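Side-chain contacts in thermostable carboxypeptidase 1 (Pyrococcus furiosus, PDB 1KA2), which removes amino acids one at a time from the C-terminus of peptides, with broad specificity, using one cobalt ion per subunit: residues H25-L30 with G51-L56; N216-Q221 with V316-P321; E390-R393 with I397-R400; L433-K438 with F490-K495. All blocks are in the same frame, centred on the assembly; numbering follows the deposited sequence.

In the fold
The four contacts follow one another along the largely helical chain, and none touches another. Contacts 2 and 4 are the two nearer the catalytic centre: I219 of contact 2 and W493 of contact 4 each have their side chain about 11 Å from that of H269, which with H273 and E299 holds a magnesium ion in this crystal. Their own centres are about 23 Å apart. Contact 1, which borders the second subunit, lies across the chain's centre from contact 4, with about 40 Å between their centres. Contact 3, a helix end and its loop, is likewise remote from the metal site; its centre is about 30 Å from that of contact 4 and about 41 Å from that of contact 1.

Contact 1: residues H25-L30 with G51-L56; sequences HAQSVL and GELSVL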
loop_
_atom_site.group_PDB
_atom_site.type_symbol
_atom_site.label_atom_id
_atom_site.label_comp_id
_atom_site.label_asym_id
_atom_site.label_seq_id
_atom_site.Cartn_x
_atom_site.Cartn_y
_atom_site.Cartn_z
ATOM N N HIS A 25 8.911 -5.442 -3.638
ATOM C CA HIS A 25 8.017 -4.377 -4.059
ATOM C C HIS A 25 6.904 -4.357 -3.023
ATOM O O HIS A 25 6.548 -3.318 -2.472
ATOM C CB HIS A 25 7.424 -4.713 -5.416
ATOM C CG HIS A 25 6.406 -3.727 -5.885
ATOM N ND1 HIS A 25 6.747 -2.495 -6.400
ATOM C CD2 HIS A 25 5.054 -3.789 -5.916
ATOM C CE1 HIS A 25 5.646 -1.840 -6.730
ATOM N NE2 HIS A 25 4.605 -2.605 -6.448
ATOM N N ALA A 26 6.369 -5.539 -2.752
ATOM C CA ALA A 26 5.294 -5.683 -1.783
ATOM C C ALA A 26 5.729 -5.200 -0.390
ATOM O O ALA A 26 4.993 -4.481 0.264
ATOM C CB ALA A 26 4.837 -7.139 -1.736
ATOM N N GLN A 27 6.928 -5.570 0.058
ATOM C CA GLN A 27 7.385 -5.125 1.382
ATOM C C GLN A 27 7.421 -3.600 1.493
ATOM O O GLN A 27 7.034 -3.040 2.514
ATOM C CB GLN A 27 8.778 -5.702 1.711
ATOM C CG GLN A 27 8.811 -7.190 2.059
ATOM C CD GLN A 27 8.369 -7.503 3.488
ATOM O OE1 GLN A 27 8.913 -8.405 4.137
ATOM N NE2 GLN A 27 7.379 -6.771 3.977
ATOM N N SER A 28 7.884 -2.926 0.445
ATOM C CA SER A 28 7.956 -1.459 0.449
ATOM C C SER A 28 6.577 -0.829 0.587
ATOM O O SER A 28 6.369 0.110 1.369
ATOM C CB SER A 28 8.596 -0.949 -0.845
ATOM O OG SER A 28 9.934 -1.386 -0.968
ATOM N N VAL A 29 5.637 -1.337 -0.196
ATOM C CA VAL A 29 4.284 -0.822 -0.157
ATOM C C VAL A 29 3.704 -1.006 1.242
ATOM O O VAL A 29 3.048 -0.116 1.766
ATOM C CB VAL A 29 3.402 -1.526 -1.207
ATOM C CG1 VAL A 29 1.968 -1.053 -1.085
ATOM C CG2 VAL A 29 3.929 -1.194 -2.600
ATOM N N LEU A 30 3.972 -2.158 1.842
ATOM C CA LEU A 30 3.496 -2.470 3.189
ATOM C C LEU A 30 4.044 -1.499 4.223
ATOM O O LEU A 30 3.292 -0.947 5.026
ATOM C CB LEU A 30 3.905 -3.900 3.556
ATOM C CG LEU A 30 2.840 -4.987 3.428
ATOM C CD1 LEU A 30 1.877 -4.658 2.325
ATOM C CD2 LEU A 30 3.515 -6.336 3.203
ATOM N N GLY A 51 6.270 -10.246 8.331
ATOM C CA GLY A 51 7.127 -11.335 8.771
ATOM C C GLY A 51 7.124 -12.577 7.884
ATOM O O GLY A 51 8.177 -13.150 7.592
ATOM N N GLU A 52 5.945 -13.009 7.455
ATOM C CA GLU A 52 5.854 -14.186 6.604
ATOM C C GLU A 52 6.620 -13.967 5.295
ATOM O O GLU A 52 7.315 -14.868 4.820
ATOM C CB GLU A 52 4.386 -14.501 6.311
ATOM C CG GLU A 52 3.579 -14.989 7.503
ATOM C CD GLU A 52 4.036 -16.359 8.007
ATOM O OE1 GLU A 52 4.544 -17.165 7.205
ATOM O OE2 GLU A 52 3.877 -16.638 9.207
ATOM N N LEU A 53 6.496 -12.766 4.724
ATOM C CA LEU A 53 7.177 -12.426 3.475
ATOM C C LEU A 53 8.690 -12.373 3.626
ATOM O O LEU A 53 9.413 -12.779 2.720
ATOM C CB LEU A 53 6.673 -11.079 2.930
ATOM C CG LEU A 53 5.206 -11.072 2.485
ATOM C CD1 LEU A 53 4.780 -9.674 2.055
ATOM C CD2 LEU A 53 5.034 -12.077 1.349
ATOM N N SER A 54 9.178 -11.869 4.758
ATOM C CA SER A 54 10.626 -11.805 4.968
ATOM C C SER A 54 11.190 -13.209 5.000
ATOM O O SER A 54 12.262 -13.462 4.451
ATOM C CB SER A 54 10.976 -11.096 6.277
ATOM O OG SER A 54 10.889 -9.693 6.117
ATOM N N VAL A 55 10.477 -14.126 5.642
ATOM C CA VAL A 55 10.950 -15.499 5.679
ATOM C C VAL A 55 10.841 -16.123 4.286
ATOM O O VAL A 55 11.694 -16.905 3.879
ATOM C CB VAL A 55 10.146 -16.360 6.680
ATOM C CG1 VAL A 55 10.525 -17.829 6.525
ATOM C CG2 VAL A 55 10.428 -15.894 8.112
ATOM N N LEU A 56 9.799 -15.759 3.547
ATOM C CA LEU A 56 9.607 -16.314 2.218
ATOM C C LEU A 56 10.725 -15.827 1.317
ATOM O O LEU A 56 11.334 -16.599 0.571
ATOM C CB LEU A 56 8.256 -15.870 1.642
ATOM C CG LEU A 56 7.523 -16.833 0.700
ATOM C CD1 LEU A 56 6.402 -16.070 -0.013
ATOM C CD2 LEU A 56 8.488 -17.437 -0.311
#
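L30 and L53 meet inside a helical hairpin, where the consecutive helices 8-36 and 43-61 run back along each other. Over these two segments the directions differ by 155° and the axes come within 10.6 Å, with Q27 and L53 facing each other at 7.6 Å between their CA atoms. The apolar touch is methyl to methyl: CD2 of L30 rests 3.7 Å from CD1 of L53, and the two side chains cross at about a right angle. L53 carries CG beside its backbone N (chi1 -66°), which sends its branches into the gap between the helices, where I23 of the opposite helix also packs on it. Q27 packs nearer the base of L53, at CB. Its chain bends at chi2 and slides past the leucine in the opposing direction, putting Q27 CD 4.0 Å from L53 CB, and the end of Q27 lies near S54. The S54 hydroxyl has a weak hydrogen bond to the carbonyl oxygen of Q50, one turn earlier. The hairpin is thus greasy at L30 and L53 and polar toward its more exposed side at S54. Beyond it lies the second subunit: H25 NE2 is hydrogen-bonded to R46 of that subunit, and V29 packs on its counterpart there. Such an antiparallel helical hairpin, here built into the interface of a homodimer, is a recurring element of all-helical packing.

Contact 2: residues N216-Q221 with V316-P321; sequences NLWILQ and VELIYP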
loop_
_atom_site.group_PDB
_atom_site.type_symbol
_atom_site.label_atom_id
_atom_site.label_comp_id
_atom_site.label_asym_id
_atom_site.label_seq_id
_atom_site.Cartn_x
_atom_site.Cartn_y
_atom_site.Cartn_z
ATOM N N ASN A 216 6.367 23.576 0.638
ATOM C CA ASN A 216 7.041 22.340 0.240
ATOM C C ASN A 216 6.637 21.939 -1.185
ATOM O O ASN A 216 7.496 21.601 -2.000
ATOM C CB ASN A 216 6.730 21.184 1.209
ATOM C CG ASN A 216 7.492 21.298 2.530
ATOM O OD1 ASN A 216 8.573 21.894 2.583
ATOM N ND2 ASN A 216 6.938 20.715 3.596
ATOM N N LEU A 217 5.338 21.979 -1.478
ATOM C CA LEU A 217 4.838 21.618 -2.809
ATOM C C LEU A 217 5.523 22.463 -3.896
ATOM O O LEU A 217 5.960 21.943 -4.927
ATOM C CB LEU A 217 3.323 21.846 -2.892
ATOM C CG LEU A 217 2.496 20.977 -3.857
ATOM C CD1 LEU A 217 1.265 21.777 -4.331
ATOM C CD2 LEU A 217 3.332 20.543 -5.055
ATOM N N TRP A 218 5.608 23.769 -3.650
ATOM C CA TRP A 218 6.220 24.697 -4.592
ATOM C C TRP A 218 7.688 24.360 -4.824
ATOM O O TRP A 218 8.177 24.416 -5.954
ATOM C CB TRP A 218 6.122 26.125 -4.059
ATOM C CG TRP A 218 6.585 27.185 -5.024
ATOM C CD1 TRP A 218 5.825 27.821 -5.970
ATOM C CD2 TRP A 218 7.890 27.775 -5.097
ATOM N NE1 TRP A 218 6.572 28.773 -6.618
ATOM C CE2 TRP A 218 7.842 28.771 -6.103
ATOM C CE3 TRP A 218 9.092 27.565 -4.410
ATOM C CZ2 TRP A 218 8.952 29.557 -6.438
ATOM C CZ3 TRP A 218 10.199 28.345 -4.742
ATOM C CH2 TRP A 218 10.119 29.331 -5.749
ATOM N N ILE A 219 8.395 24.023 -3.752
ATOM C CA ILE A 219 9.805 23.689 -3.884
ATOM C C ILE A 219 9.975 22.398 -4.684
ATOM O O ILE A 219 10.831 22.313 -5.572
ATOM C CB ILE A 219 10.476 23.539 -2.503
ATOM C CG1 ILE A 219 10.500 24.899 -1.802
ATOM C CG2 ILE A 219 11.890 22.975 -2.660
ATOM C CD1 ILE A 219 11.161 24.887 -0.433
ATOM N N LEU A 220 9.159 21.389 -4.394
ATOM C CA LEU A 220 9.292 20.142 -5.132
ATOM C C LEU A 220 9.011 20.322 -6.630
ATOM O O LEU A 220 9.655 19.679 -7.457
ATOM C CB LEU A 220 8.401 19.061 -4.522
ATOM C CG LEU A 220 8.916 18.536 -3.170
ATOM C CD1 LEU A 220 7.952 17.495 -2.626
ATOM C CD2 LEU A 220 10.313 17.929 -3.336
ATOM N N GLN A 221 8.071 21.195 -6.987
ATOM C CA GLN A 221 7.786 21.429 -8.406
ATOM C C GLN A 221 8.958 22.203 -9.020
ATOM O O GLN A 221 9.273 22.039 -10.201
ATOM C CB GLN A 221 6.491 22.220 -8.574
ATOM C CG GLN A 221 5.345 21.675 -7.737
ATOM C CD GLN A 221 4.022 22.400 -7.981
ATOM O OE1 GLN A 221 3.139 21.866 -8.643
ATOM N NE2 GLN A 221 3.884 23.611 -7.459
ATOM N N VAL A 316 17.835 30.177 -0.558
ATOM C CA VAL A 316 17.059 31.046 0.317
ATOM C C VAL A 316 16.386 32.179 -0.463
ATOM O O VAL A 316 15.224 32.520 -0.199
ATOM C CB VAL A 316 17.943 31.642 1.447
ATOM C CG1 VAL A 316 17.240 32.851 2.084
ATOM C CG2 VAL A 316 18.233 30.545 2.489
ATOM N N GLU A 317 17.125 32.779 -1.397
ATOM C CA GLU A 317 16.585 33.868 -2.217
ATOM C C GLU A 317 15.476 33.339 -3.111
ATOM O O GLU A 317 14.463 33.995 -3.295
ATOM C CB GLU A 317 17.675 34.501 -3.082
ATOM C CG GLU A 317 18.724 35.265 -2.302
ATOM C CD GLU A 317 19.895 35.719 -3.163
ATOM O OE1 GLU A 317 20.818 36.364 -2.613
ATOM O OE2 GLU A 317 19.883 35.425 -4.380
ATOM N N LEU A 318 15.673 32.139 -3.647
ATOM C CA LEU A 318 14.697 31.495 -4.520
ATOM C C LEU A 318 13.349 31.216 -3.863
ATOM O O LEU A 318 12.296 31.379 -4.481
ATOM C CB LEU A 318 15.270 30.172 -5.032
ATOM C CG LEU A 318 14.256 29.252 -5.726
ATOM C CD1 LEU A 318 13.711 29.948 -6.980
ATOM C CD2 LEU A 318 14.928 27.916 -6.065
ATOM N N ILE A 319 13.393 30.777 -2.611
ATOM C CA ILE A 319 12.185 30.432 -1.862
ATOM C C ILE A 319 11.615 31.594 -1.045
ATOM O O ILE A 319 10.433 31.591 -0.664
ATOM C CB ILE A 319 12.475 29.263 -0.891
ATOM C CG1 ILE A 319 13.352 28.220 -1.581
ATOM C CG2 ILE A 319 11.173 28.618 -0.425
ATOM C CD1 ILE A 319 12.826 27.725 -2.908
ATOM N N TYR A 320 12.459 32.589 -0.783
ATOM C CA TYR A 320 12.066 33.745 0.015
ATOM C C TYR A 320 10.680 34.302 -0.323
ATOM O O TYR A 320 9.834 34.456 0.560
ATOM C CB TYR A 320 13.118 34.861 -0.104
ATOM C CG TYR A 320 12.817 36.040 0.780
ATOM C CD1 TYR A 320 12.810 35.903 2.167
ATOM C CD2 TYR A 320 12.473 37.279 0.235
ATOM C CE1 TYR A 320 12.464 36.960 2.989
ATOM C CE2 TYR A 320 12.124 38.349 1.052
ATOM C CZ TYR A 320 12.121 38.180 2.430
ATOM O OH TYR A 320 11.769 39.220 3.260
ATOM N N PRO A 321 10.425 34.609 -1.604
ATOM C CA PRO A 321 9.101 35.146 -1.936
ATOM C C PRO A 321 7.942 34.219 -1.568
ATOM O O PRO A 321 6.880 34.679 -1.141
ATOM C CB PRO A 321 9.202 35.430 -3.440
ATOM C CG PRO A 321 10.315 34.531 -3.908
ATOM C CD PRO A 321 11.306 34.590 -2.783
#
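I219, I319 and the edge of the W218 indole make the tight part of this contact. The two isoleucines are buried, and their side chains cross at about a right angle. CD1 of I219 sits 3.7 Å from CG2 of I319, and CG1 of I219 lies 3.8 Å from CD1 of I319, so both branches of I319 are engaged by one neighbour. I319 keeps CG1 beside its backbone N (chi1 -42°) and then bends again at chi2 (-53°), which swings CD1 round to the indole of W218. There the methyl comes in at the ring's edge, near its plane, with I319 CD1 only 3.3 Å from W218 CZ3. W218 reaches over with its six-membered ring leading, and its CH2 lies 3.2 Å from the carbonyl oxygen of L318, which approaches at a slant to the ring.

Helix 209-223 meets helix 313-326 here at 133° between directions, the axes of the short segments 10.9 Å apart at closest. The first of these helices also leans on helix 261-278, which carries the HEXXH motif of this metallopeptidase family: I219 packs on I264 of it, and the I219 side chain is about 11 Å from that of the metal ligand H269.

The looser side is at the partly exposed L318, whose CD1 is 3.8 Å from W218 CH2. L318 turns its other surfaces to A451 and F453, while W218 also touches V322. Helix 313-326 is kinked nearby at P321, whose nitrogen makes no bond to the preceding turn.

Contact 3: residues E390-R393 with I397-R400; sequences EMER and IRPR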
loop_
_atom_site.group_PDB
_atom_site.type_symbol
_atom_site.label_atom_id
_atom_site.label_comp_id
_atom_site.label_asym_id
_atom_site.label_seq_id
_atom_site.Cartn_x
_atom_site.Cartn_y
_atom_site.Cartn_z
ATOM N N GLU A 390 32.534 11.758 26.421
ATOM C CA GLU A 390 32.815 12.049 25.015
ATOM C C GLU A 390 32.037 13.267 24.543
ATOM O O GLU A 390 32.576 14.115 23.830
ATOM C CB GLU A 390 32.487 10.840 24.134
ATOM C CG GLU A 390 33.668 9.912 23.933
ATOM C CD GLU A 390 34.822 10.603 23.224
ATOM O OE1 GLU A 390 34.731 10.818 21.996
ATOM O OE2 GLU A 390 35.816 10.941 23.899
ATOM N N MET A 391 30.772 13.351 24.943
ATOM C CA MET A 391 29.938 14.490 24.577
ATOM C C MET A 391 30.590 15.750 25.129
ATOM O O MET A 391 30.532 16.825 24.517
ATOM C CB MET A 391 28.535 14.353 25.184
ATOM C CG MET A 391 27.535 13.560 24.347
ATOM S SD MET A 391 27.206 14.359 22.763
ATOM C CE MET A 391 26.292 15.848 23.285
ATOM N N GLU A 392 31.211 15.612 26.297
ATOM C CA GLU A 392 31.843 16.749 26.942
ATOM C C GLU A 392 33.175 17.098 26.310
ATOM O O GLU A 392 33.522 18.267 26.207
ATOM C CB GLU A 392 32.029 16.476 28.431
ATOM C CG GLU A 392 32.361 17.714 29.226
ATOM C CD GLU A 392 32.560 17.413 30.688
ATOM O OE1 GLU A 392 31.636 16.848 31.311
ATOM O OE2 GLU A 392 33.645 17.738 31.213
ATOM N N ARG A 393 33.914 16.083 25.877
ATOM C CA ARG A 393 35.213 16.298 25.251
ATOM C C ARG A 393 35.131 16.878 23.833
ATOM O O ARG A 393 36.059 17.556 23.389
ATOM C CB ARG A 393 35.992 14.989 25.202
ATOM C CG ARG A 393 37.313 15.086 24.452
ATOM C CD ARG A 393 37.931 13.718 24.271
ATOM N NE ARG A 393 37.221 12.910 23.278
ATOM C CZ ARG A 393 37.470 12.915 21.971
ATOM N NH1 ARG A 393 38.414 13.689 21.475
ATOM N NH2 ARG A 393 36.794 12.118 21.161
ATOM N N ILE A 397 29.470 20.085 26.256
ATOM C CA ILE A 397 28.240 19.937 27.042
ATOM C C ILE A 397 28.138 18.511 27.558
ATOM O O ILE A 397 28.704 17.592 26.965
ATOM C CB ILE A 397 27.000 20.274 26.195
ATOM C CG1 ILE A 397 26.945 19.354 24.972
ATOM C CG2 ILE A 397 27.070 21.741 25.781
ATOM C CD1 ILE A 397 25.764 19.632 24.046
ATOM N N ARG A 398 27.429 18.330 28.668
ATOM C CA ARG A 398 27.275 17.009 29.261
ATOM C C ARG A 398 25.810 16.699 29.487
ATOM O O ARG A 398 25.115 17.438 30.179
ATOM C CB ARG A 398 28.007 16.927 30.602
ATOM C CG ARG A 398 28.049 15.514 31.172
ATOM C CD ARG A 398 28.546 15.478 32.616
ATOM N NE ARG A 398 29.072 14.160 32.976
ATOM C CZ ARG A 398 30.218 13.665 32.515
ATOM N NH1 ARG A 398 30.961 14.378 31.679
ATOM N NH2 ARG A 398 30.621 12.458 32.885
ATOM N N PRO A 399 25.320 15.592 28.910
ATOM C CA PRO A 399 23.909 15.243 29.095
ATOM C C PRO A 399 23.584 15.184 30.582
ATOM O O PRO A 399 24.398 14.734 31.379
ATOM C CB PRO A 399 23.803 13.875 28.426
ATOM C CG PRO A 399 24.857 13.948 27.341
ATOM C CD PRO A 399 26.010 14.592 28.074
ATOM N N ARG A 400 22.395 15.634 30.952
ATOM C CA ARG A 400 21.978 15.634 32.346
ATOM C C ARG A 400 21.015 14.493 32.622
ATOM O O ARG A 400 20.757 14.145 33.773
ATOM C CB ARG A 400 21.319 16.972 32.677
ATOM C CG ARG A 400 22.230 18.152 32.414
ATOM C CD ARG A 400 21.437 19.411 32.237
ATOM N NE ARG A 400 20.497 19.280 31.130
ATOM C CZ ARG A 400 19.512 20.137 30.900
ATOM N NH1 ARG A 400 19.350 21.179 31.706
ATOM N NH2 ARG A 400 18.690 19.943 29.877
#
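R398 NH1 meets E392 OE1 at 2.6 Å in a salt bridge whose hydrogen bond is weak, the angle at the hydrogen being only 128°. The oxygen sits at the guanidinium edge, near its plane, but the carboxylate plane is turned 69° against it, and only OE1 makes the contact. E392 sends CG anti to its backbone N (chi1 -166°), and this brings the acid across to the arginine, whose chain runs extended from CG to NE. The neighbouring NH2 of R398 makes salt bridges to E385 and D389, so three carboxylates of one helix share a single positive group. A glutamine in place of R398 is likely to leave those three acids without their common counter-charge and the loop less firmly tied to the helix.

This is the end of helix 383-395, where the chain leaves and doubles back over the last turns. The carbonyl oxygen of I397 lies 3.3 Å from CA of E392, in a CA-H...O contact. Beneath the charges M391 provides the buried side: its chain, bent twice, puts CE 3.9 Å from CD1 of I397, while its CB lies 3.8 Å from CD of P399. F349 packs against M391, I397 and P399 alike. Farther round the helix R393 turns from the loop and pairs with E390, R393 NH2 to E390 OE1 at 2.6 Å.

Contact 4: residues L433-K438 with F490-K495; sequences LYYHIK and FVRWVK
With CG beside its backbone N (chi1 -72°), Y435 pushes its ring across to helix 488-498, and a bend at chi3 (-42°) folds R492 back over that ring. The guanidinium lies nearly flat on the tyrosine, planes 26° apart, with CZ of R492 4.5 Å from the ring centroid and almost straight above it, a cation-pi stack. CD2 of Y434 sits over the opposite face, so the ring of Y435 is held between two neighbours. Its hydroxyl oxygen pushes up to the backbone of the other helix, Y435 OH being 3.1 Å from W493 CA, and has a weak hydrogen bond to E496. A leucine in place of Y435 would probably deprive R492 of the ring it stacks on, open a gap beside the backbone and CB of W493 and leave E496 without its weak hydroxyl partner.

Helices 421-440 and 488-498 cross steeply here, their segment axes 10.8 Å apart. Deeper in, the indole edge of W493 is directed at the face of Y434 in an offset edge-to-face pair, with W493 CD1 4.2 Å from Y434 CD2. Y434 and W493 both pack on I308 of helix 295-309, the helix that supplies the metal ligand E299, and the Y434 hydroxyl is hydrogen-bonded to E445.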
loop_
_atom_site.group_PDB
_atom_site.type_symbol
_atom_site.label_atom_id
_atom_site.label_comp_id
_atom_site.label_asym_id
_atom_site.label_seq_id
_atom_site.Cartn_x
_atom_site.Cartn_y
_atom_site.Cartn_z
ATOM N N LEU A 433 31.466 16.037 -3.683
ATOM C CA LEU A 433 30.693 16.099 -4.911
ATOM C C LEU A 433 30.439 17.528 -5.339
ATOM O O LEU A 433 30.400 17.823 -6.531
ATOM C CB LEU A 433 29.355 15.364 -4.740
ATOM C CG LEU A 433 29.489 13.844 -4.619
ATOM C CD1 LEU A 433 28.120 13.170 -4.468
ATOM C CD2 LEU A 433 30.225 13.340 -5.860
ATOM N N TYR A 434 30.247 18.413 -4.366
ATOM C CA TYR A 434 29.987 19.820 -4.660
ATOM C C TYR A 434 31.113 20.456 -5.464
ATOM O O TYR A 434 30.859 21.168 -6.439
ATOM C CB TYR A 434 29.783 20.627 -3.370
ATOM C CG TYR A 434 29.933 22.121 -3.575
ATOM C CD1 TYR A 434 29.055 22.827 -4.411
ATOM C CD2 TYR A 434 30.986 22.824 -2.980
ATOM C CE1 TYR A 434 29.226 24.202 -4.650
ATOM C CE2 TYR A 434 31.167 24.187 -3.210
ATOM C CZ TYR A 434 30.286 24.871 -4.044
ATOM O OH TYR A 434 30.466 26.219 -4.251
ATOM N N TYR A 435 32.352 20.207 -5.050
ATOM C CA TYR A 435 33.509 20.776 -5.739
ATOM C C TYR A 435 33.736 20.161 -7.109
ATOM O O TYR A 435 34.222 20.829 -8.016
ATOM C CB TYR A 435 34.765 20.650 -4.869
ATOM C CG TYR A 435 34.725 21.598 -3.686
ATOM C CD1 TYR A 435 34.687 21.119 -2.378
ATOM C CD2 TYR A 435 34.641 22.976 -3.883
ATOM C CE1 TYR A 435 34.560 21.989 -1.292
ATOM C CE2 TYR A 435 34.511 23.855 -2.804
ATOM C CZ TYR A 435 34.465 23.355 -1.512
ATOM O OH TYR A 435 34.278 24.221 -0.453
ATOM N N HIS A 436 33.374 18.894 -7.268
ATOM C CA HIS A 436 33.531 18.245 -8.555
ATOM C C HIS A 436 32.498 18.767 -9.551
ATOM O O HIS A 436 32.780 18.880 -10.748
ATOM C CB HIS A 436 33.416 16.734 -8.394
ATOM C CG HIS A 436 34.663 16.099 -7.864
ATOM N ND1 HIS A 436 35.759 15.842 -8.660
ATOM C CD2 HIS A 436 35.012 15.726 -6.611
ATOM C CE1 HIS A 436 36.729 15.340 -7.919
ATOM N NE2 HIS A 436 36.304 15.260 -6.671
ATOM N N ILE A 437 31.306 19.098 -9.064
ATOM C CA ILE A 437 30.280 19.621 -9.957
ATOM C C ILE A 437 30.560 21.104 -10.182
ATOM O O ILE A 437 30.286 21.642 -11.255
ATOM C CB ILE A 437 28.840 19.432 -9.383
ATOM C CG1 ILE A 437 27.809 19.857 -10.434
ATOM C CG2 ILE A 437 28.655 20.249 -8.120
ATOM C CD1 ILE A 437 26.382 19.604 -10.038
ATOM N N LYS A 438 31.124 21.749 -9.164
ATOM C CA LYS A 438 31.460 23.166 -9.227
ATOM C C LYS A 438 32.465 23.387 -10.357
ATOM O O LYS A 438 32.623 24.503 -10.854
ATOM C CB LYS A 438 32.053 23.614 -7.887
ATOM C CG LYS A 438 32.262 25.095 -7.760
ATOM C CD LYS A 438 30.956 25.860 -7.855
ATOM C CE LYS A 438 31.208 27.346 -7.694
ATOM N NZ LYS A 438 29.967 28.154 -7.845
ATOM N N PHE A 490 34.901 18.451 3.044
ATOM C CA PHE A 490 33.898 18.908 3.996
ATOM C C PHE A 490 34.457 20.060 4.830
ATOM O O PHE A 490 33.743 21.008 5.151
ATOM C CB PHE A 490 33.470 17.761 4.922
ATOM C CG PHE A 490 32.356 18.127 5.867
ATOM C CD1 PHE A 490 31.057 18.320 5.396
ATOM C CD2 PHE A 490 32.609 18.302 7.226
ATOM C CE1 PHE A 490 30.025 18.681 6.267
ATOM C CE2 PHE A 490 31.588 18.664 8.105
ATOM C CZ PHE A 490 30.290 18.854 7.623
ATOM N N VAL A 491 35.736 19.974 5.181
ATOM C CA VAL A 491 36.376 21.021 5.977
ATOM C C VAL A 491 36.455 22.349 5.215
ATOM O O VAL A 491 36.182 23.413 5.775
ATOM C CB VAL A 491 37.797 20.597 6.414
ATOM C CG1 VAL A 491 38.440 21.712 7.232
ATOM C CG2 VAL A 491 37.727 19.312 7.240
ATOM N N ARG A 492 36.822 22.290 3.937
ATOM C CA ARG A 492 36.905 23.503 3.134
ATOM C C ARG A 492 35.508 24.071 2.972
ATOM O O ARG A 492 35.290 25.264 3.189
ATOM C CB ARG A 492 37.487 23.216 1.754
ATOM C CG ARG A 492 37.783 24.488 0.968
ATOM C CD ARG A 492 37.919 24.228 -0.525
ATOM N NE ARG A 492 38.675 23.010 -0.808
ATOM C CZ ARG A 492 39.090 22.651 -2.018
ATOM N NH1 ARG A 492 38.826 23.426 -3.067
ATOM N NH2 ARG A 492 39.763 21.515 -2.179
ATOM N N TRP A 493 34.558 23.218 2.585
ATOM C CA TRP A 493 33.174 23.661 2.417
ATOM C C TRP A 493 32.773 24.490 3.646
ATOM O O TRP A 493 32.343 25.635 3.523
ATOM C CB TRP A 493 32.226 22.454 2.261
ATOM C CG TRP A 493 30.749 22.842 2.132
ATOM C CD1 TRP A 493 30.175 23.546 1.110
ATOM C CD2 TRP A 493 29.700 22.592 3.084
ATOM N NE1 TRP A 493 28.839 23.757 1.367
ATOM C CE2 TRP A 493 28.520 23.182 2.570
ATOM C CE3 TRP A 493 29.642 21.929 4.321
ATOM C CZ2 TRP A 493 27.297 23.131 3.248
ATOM C CZ3 TRP A 493 28.429 21.879 4.996
ATOM C CH2 TRP A 493 27.272 22.478 4.456
ATOM N N VAL A 494 32.940 23.912 4.829
ATOM C CA VAL A 494 32.595 24.597 6.071
ATOM C C VAL A 494 33.367 25.904 6.253
ATOM O O VAL A 494 32.783 26.926 6.612
ATOM C CB VAL A 494 32.860 23.683 7.290
ATOM C CG1 VAL A 494 32.654 24.450 8.592
ATOM C CG2 VAL A 494 31.932 22.491 7.237
ATOM N N LYS A 495 34.678 25.860 6.019
ATOM C CA LYS A 495 35.535 27.044 6.151
ATOM C C LYS A 495 35.059 28.165 5.238
ATOM O O LYS A 495 34.866 29.306 5.665
ATOM C CB LYS A 495 36.995 26.683 5.809
ATOM C CG LYS A 495 37.878 27.853 5.331
ATOM C CD LYS A 495 37.702 28.134 3.829
ATOM C CE LYS A 495 38.649 29.216 3.293
ATOM N NZ LYS A 495 38.342 30.611 3.747
#